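Local structure of putative metal-dependent phosphoesterase (Bifidobacterium adolescentis, 3O0F) at residues 88-96 and 284-292. The protein is a metal-dependent phosphoesterase of the PHP family that binds AMP beside a cluster of iron and zinc ions and probably hydrolyses phosphate esters of nucleotides. Numbering follows the deposited sequence.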
loop_
_atom_site.group_PDB
_atom_site.type_symbol
_atom_site.label_atom_id
_atom_site.label_comp_id
_atom_site.label_asym_id
_atom_site.label_seq_id
_atom_site.Cartn_x
_atom_site.Cartn_y
_atom_site.Cartn_z
ATOM N N LEU A 88 -0.212 5.103 -4.180
ATOM C CA LEU A 88 0.045 3.927 -4.993
ATOM C C LEU A 88 0.788 4.408 -6.255
ATOM O O LEU A 88 0.346 5.367 -6.906
ATOM C CB LEU A 88 -1.292 3.280 -5.366
ATOM C CG LEU A 88 -2.118 2.630 -4.260
ATOM C CD1 LEU A 88 -3.501 2.306 -4.795
ATOM C CD2 LEU A 88 -1.485 1.371 -3.680
ATOM N N ALA A 89 1.903 3.746 -6.560
ATOM C CA ALA A 89 2.795 4.092 -7.673
ATOM C C ALA A 89 2.920 2.881 -8.545
ATOM O O ALA A 89 3.294 1.818 -8.069
ATOM C CB ALA A 89 4.159 4.476 -7.165
ATOM N N PHE A 90 2.546 3.010 -9.806
ATOM C CA PHE A 90 2.579 1.856 -10.697
ATOM C C PHE A 90 3.477 2.125 -11.914
ATOM O O PHE A 90 3.545 3.263 -12.425
ATOM C CB PHE A 90 1.184 1.547 -11.228
ATOM C CG PHE A 90 0.201 1.172 -10.160
ATOM C CD1 PHE A 90 0.246 -0.092 -9.577
ATOM C CD2 PHE A 90 -0.745 2.080 -9.737
ATOM C CE1 PHE A 90 -0.650 -0.428 -8.545
ATOM C CE2 PHE A 90 -1.676 1.741 -8.753
ATOM C CZ PHE A 90 -1.609 0.491 -8.157
ATOM N N GLN A 91 4.077 1.047 -12.394
ATOM C CA GLN A 91 4.758 1.021 -13.698
ATOM C C GLN A 91 5.789 2.116 -13.856
ATOM O O GLN A 91 5.787 2.865 -14.839
ATOM C CB GLN A 91 3.718 1.044 -14.837
ATOM C CG GLN A 91 2.773 -0.203 -14.803
ATOM C CD GLN A 91 3.488 -1.509 -15.131
ATOM O OE1 GLN A 91 3.499 -2.444 -14.326
ATOM N NE2 GLN A 91 4.078 -1.585 -16.335
ATOM N N TYR A 92 6.676 2.211 -12.878
ATOM C CA TYR A 92 7.791 3.172 -12.921
ATOM C C TYR A 92 9.102 2.415 -13.033
ATOM O O TYR A 92 9.154 1.209 -12.765
ATOM C CB TYR A 92 7.781 4.071 -11.695
ATOM C CG TYR A 92 7.917 3.347 -10.408
ATOM C CD1 TYR A 92 9.157 3.084 -9.869
ATOM C CD2 TYR A 92 6.793 2.920 -9.718
ATOM C CE1 TYR A 92 9.288 2.426 -8.675
ATOM C CE2 TYR A 92 6.902 2.240 -8.520
ATOM C CZ TYR A 92 8.140 2.005 -7.997
ATOM O OH TYR A 92 8.243 1.333 -6.816
ATOM N N ASP A 93 10.168 3.109 -13.418
ATOM C CA ASP A 93 11.497 2.482 -13.511
ATOM C C ASP A 93 12.062 2.125 -12.137
ATOM O O ASP A 93 12.408 3.005 -11.358
ATOM C CB ASP A 93 12.449 3.396 -14.270
ATOM C CG ASP A 93 13.885 2.917 -14.256
ATOM O OD1 ASP A 93 14.177 1.762 -13.802
ATOM O OD2 ASP A 93 14.733 3.760 -14.655
ATOM N N PRO A 94 12.159 0.828 -11.820
ATOM C CA PRO A 94 12.600 0.471 -10.454
ATOM C C PRO A 94 14.050 0.837 -10.127
ATOM O O PRO A 94 14.400 0.954 -8.971
ATOM C CB PRO A 94 12.378 -1.040 -10.400
ATOM C CG PRO A 94 12.539 -1.497 -11.793
ATOM C CD PRO A 94 11.951 -0.376 -12.651
ATOM N N SER A 95 14.868 1.047 -11.137
ATOM C CA SER A 95 16.255 1.436 -10.924
ATOM C C SER A 95 16.424 2.961 -10.809
ATOM O O SER A 95 17.520 3.433 -10.603
ATOM C CB SER A 95 17.109 0.899 -12.085
ATOM O OG SER A 95 16.790 1.656 -13.245
ATOM N N ASN A 96 15.359 3.739 -10.963
ATOM C CA ASN A 96 15.456 5.195 -10.810
ATOM C C ASN A 96 16.095 5.554 -9.462
ATOM O O ASN A 96 15.660 5.081 -8.426
ATOM C CB ASN A 96 14.068 5.821 -10.987
ATOM C CG ASN A 96 14.067 7.298 -10.746
ATOM O OD1 ASN A 96 13.959 7.742 -9.594
ATOM N ND2 ASN A 96 14.182 8.088 -11.838
ATOM N N ILE A 284 -3.403 3.035 -17.249
ATOM C CA ILE A 284 -2.231 3.041 -16.382
ATOM C C ILE A 284 -0.993 2.514 -17.129
ATOM O O ILE A 284 0.148 3.035 -16.994
ATOM C CB ILE A 284 -2.482 2.226 -15.099
ATOM C CG1 ILE A 284 -3.558 2.907 -14.229
ATOM C CG2 ILE A 284 -1.152 2.055 -14.276
ATOM C CD1 ILE A 284 -4.000 2.090 -12.995
ATOM N N LEU A 285 -1.213 1.428 -17.864
ATOM C CA LEU A 285 -0.147 0.735 -18.581
ATOM C C LEU A 285 0.435 1.607 -19.677
ATOM O O LEU A 285 1.676 1.646 -19.907
ATOM C CB LEU A 285 -0.676 -0.573 -19.168
ATOM C CG LEU A 285 -0.779 -1.757 -18.185
ATOM C CD1 LEU A 285 -1.603 -2.875 -18.787
ATOM C CD2 LEU A 285 0.582 -2.295 -17.774
ATOM N N CYS A 286 -0.469 2.303 -20.364
ATOM C CA CYS A 286 -0.098 3.234 -21.439
ATOM C C CYS A 286 0.637 4.460 -20.944
ATOM O O CYS A 286 1.559 4.917 -21.611
ATOM C CB CYS A 286 -1.315 3.635 -22.277
ATOM S SG CYS A 286 -2.005 2.256 -23.216
ATOM N N ARG A 287 0.287 4.971 -19.767
ATOM C CA ARG A 287 1.008 6.079 -19.210
ATOM C C ARG A 287 2.333 5.727 -18.599
ATOM O O ARG A 287 3.208 6.574 -18.590
ATOM C CB ARG A 287 0.225 6.768 -18.093
ATOM C CG ARG A 287 -0.930 7.451 -18.582
ATOM C CD ARG A 287 -1.484 8.320 -17.516
ATOM N NE ARG A 287 -2.796 8.694 -17.928
ATOM C CZ ARG A 287 -3.573 9.562 -17.319
ATOM N NH1 ARG A 287 -3.176 10.203 -16.213
ATOM N NH2 ARG A 287 -4.756 9.776 -17.860
ATOM N N GLY A 288 2.455 4.533 -18.031
ATOM C CA GLY A 288 3.680 4.099 -17.332
ATOM C C GLY A 288 4.798 3.621 -18.256
ATOM O O GLY A 288 4.712 3.691 -19.493
ATOM N N VAL A 289 5.883 3.203 -17.624
ATOM C CA VAL A 289 7.070 2.732 -18.271
ATOM C C VAL A 289 6.812 1.301 -18.802
ATOM O O VAL A 289 6.097 0.501 -18.171
ATOM C CB VAL A 289 8.229 2.699 -17.224
ATOM C CG1 VAL A 289 9.449 1.975 -17.751
ATOM C CG2 VAL A 289 8.598 4.161 -16.794
ATOM N N ASP A 290 7.392 1.001 -19.950
ATOM C CA ASP A 290 7.340 -0.350 -20.518
ATOM C C ASP A 290 8.376 -1.197 -19.804
ATOM O O ASP A 290 9.565 -1.064 -20.060
ATOM C CB ASP A 290 7.625 -0.258 -22.014
ATOM C CG ASP A 290 7.550 -1.612 -22.751
ATOM O OD1 ASP A 290 7.628 -2.710 -22.129
ATOM O OD2 ASP A 290 7.401 -1.549 -23.993
ATOM N N LEU A 291 7.931 -2.038 -18.883
ATOM C CA LEU A 291 8.852 -2.893 -18.099
ATOM C C LEU A 291 8.979 -4.307 -18.676
ATOM O O LEU A 291 9.671 -5.143 -18.102
ATOM C CB LEU A 291 8.381 -2.979 -16.629
ATOM C CG LEU A 291 8.441 -1.636 -15.862
ATOM C CD1 LEU A 291 7.707 -1.703 -14.520
ATOM C CD2 LEU A 291 9.895 -1.143 -15.677
ATOM N N ILE A 292 8.285 -4.564 -19.786
ATOM C CA ILE A 292 8.302 -5.868 -20.477
ATOM C C ILE A 292 9.714 -6.174 -20.945
ATOM O O ILE A 292 10.231 -5.494 -21.820
ATOM C CB ILE A 292 7.331 -5.868 -21.686
ATOM C CG1 ILE A 292 5.884 -5.834 -21.181
ATOM C CG2 ILE A 292 7.575 -7.082 -22.605
ATOM C CD1 ILE A 292 4.923 -5.340 -22.163
HETATM O O HOH W 1 3.410 0.285 -18.599
HETATM O O HOH W 2 5.326 -3.478 -18.259
#
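At one end of the central sheet of this PHP domain, the C-terminal tail leaving helix 278-287 lies across Gln-91, just past the C-terminal end of strand 83-90. Val-289 N donates to Gln-91 O over 2.8 Å in a nearly straight bond (168° at the hydrogen). Val-289 CG2 rests on the backbone between Tyr-92 and Asp-93, 3.9 Å from Asp-93 N. The Gln-91 chain bends at chi2 (-68°), which brings its amide toward the tail. There NE2 gives hydrogens to two waters: one, 3.0 Å from Gln-91 NE2, donates in turn to Leu-285 O and Val-289 O, while the second accepts from Leu-291 N. OE1 is taken by Leu-72 N of the adjacent strand 70-80, so the amide is gripped at both ends and its rotation fixed. Leu-285 CD2 lies 3.8 Å from Gln-91 NE2, the two side chains meeting at a slant. Gln-91 CA and Gly-288 CA are the nearest CA pair, 4.9 Å apart, where the chain leaves the helix; a CB on Gly-288 would clash with Gln-91 CB. In this PHP fold, related to the TIM barrel, the helix also packs on the sheet through Ile-284, whose CG2 meets Phe-90 CB at 3.9 Å, both side chains also touching Ile-17 of strand 15-19. Farther along the tail, Leu-291 forks: CD1 is 3.7 Å from Tyr-92 O, and CD2 is 3.7 Å from Pro-94 CD, the Pro-94 and Leu-291 side chains running past each other in opposite directions. Replacing Leu-291 by an alanine would probably leave Pro-94 CD without this apolar contact and open a gap beside Tyr-92 O.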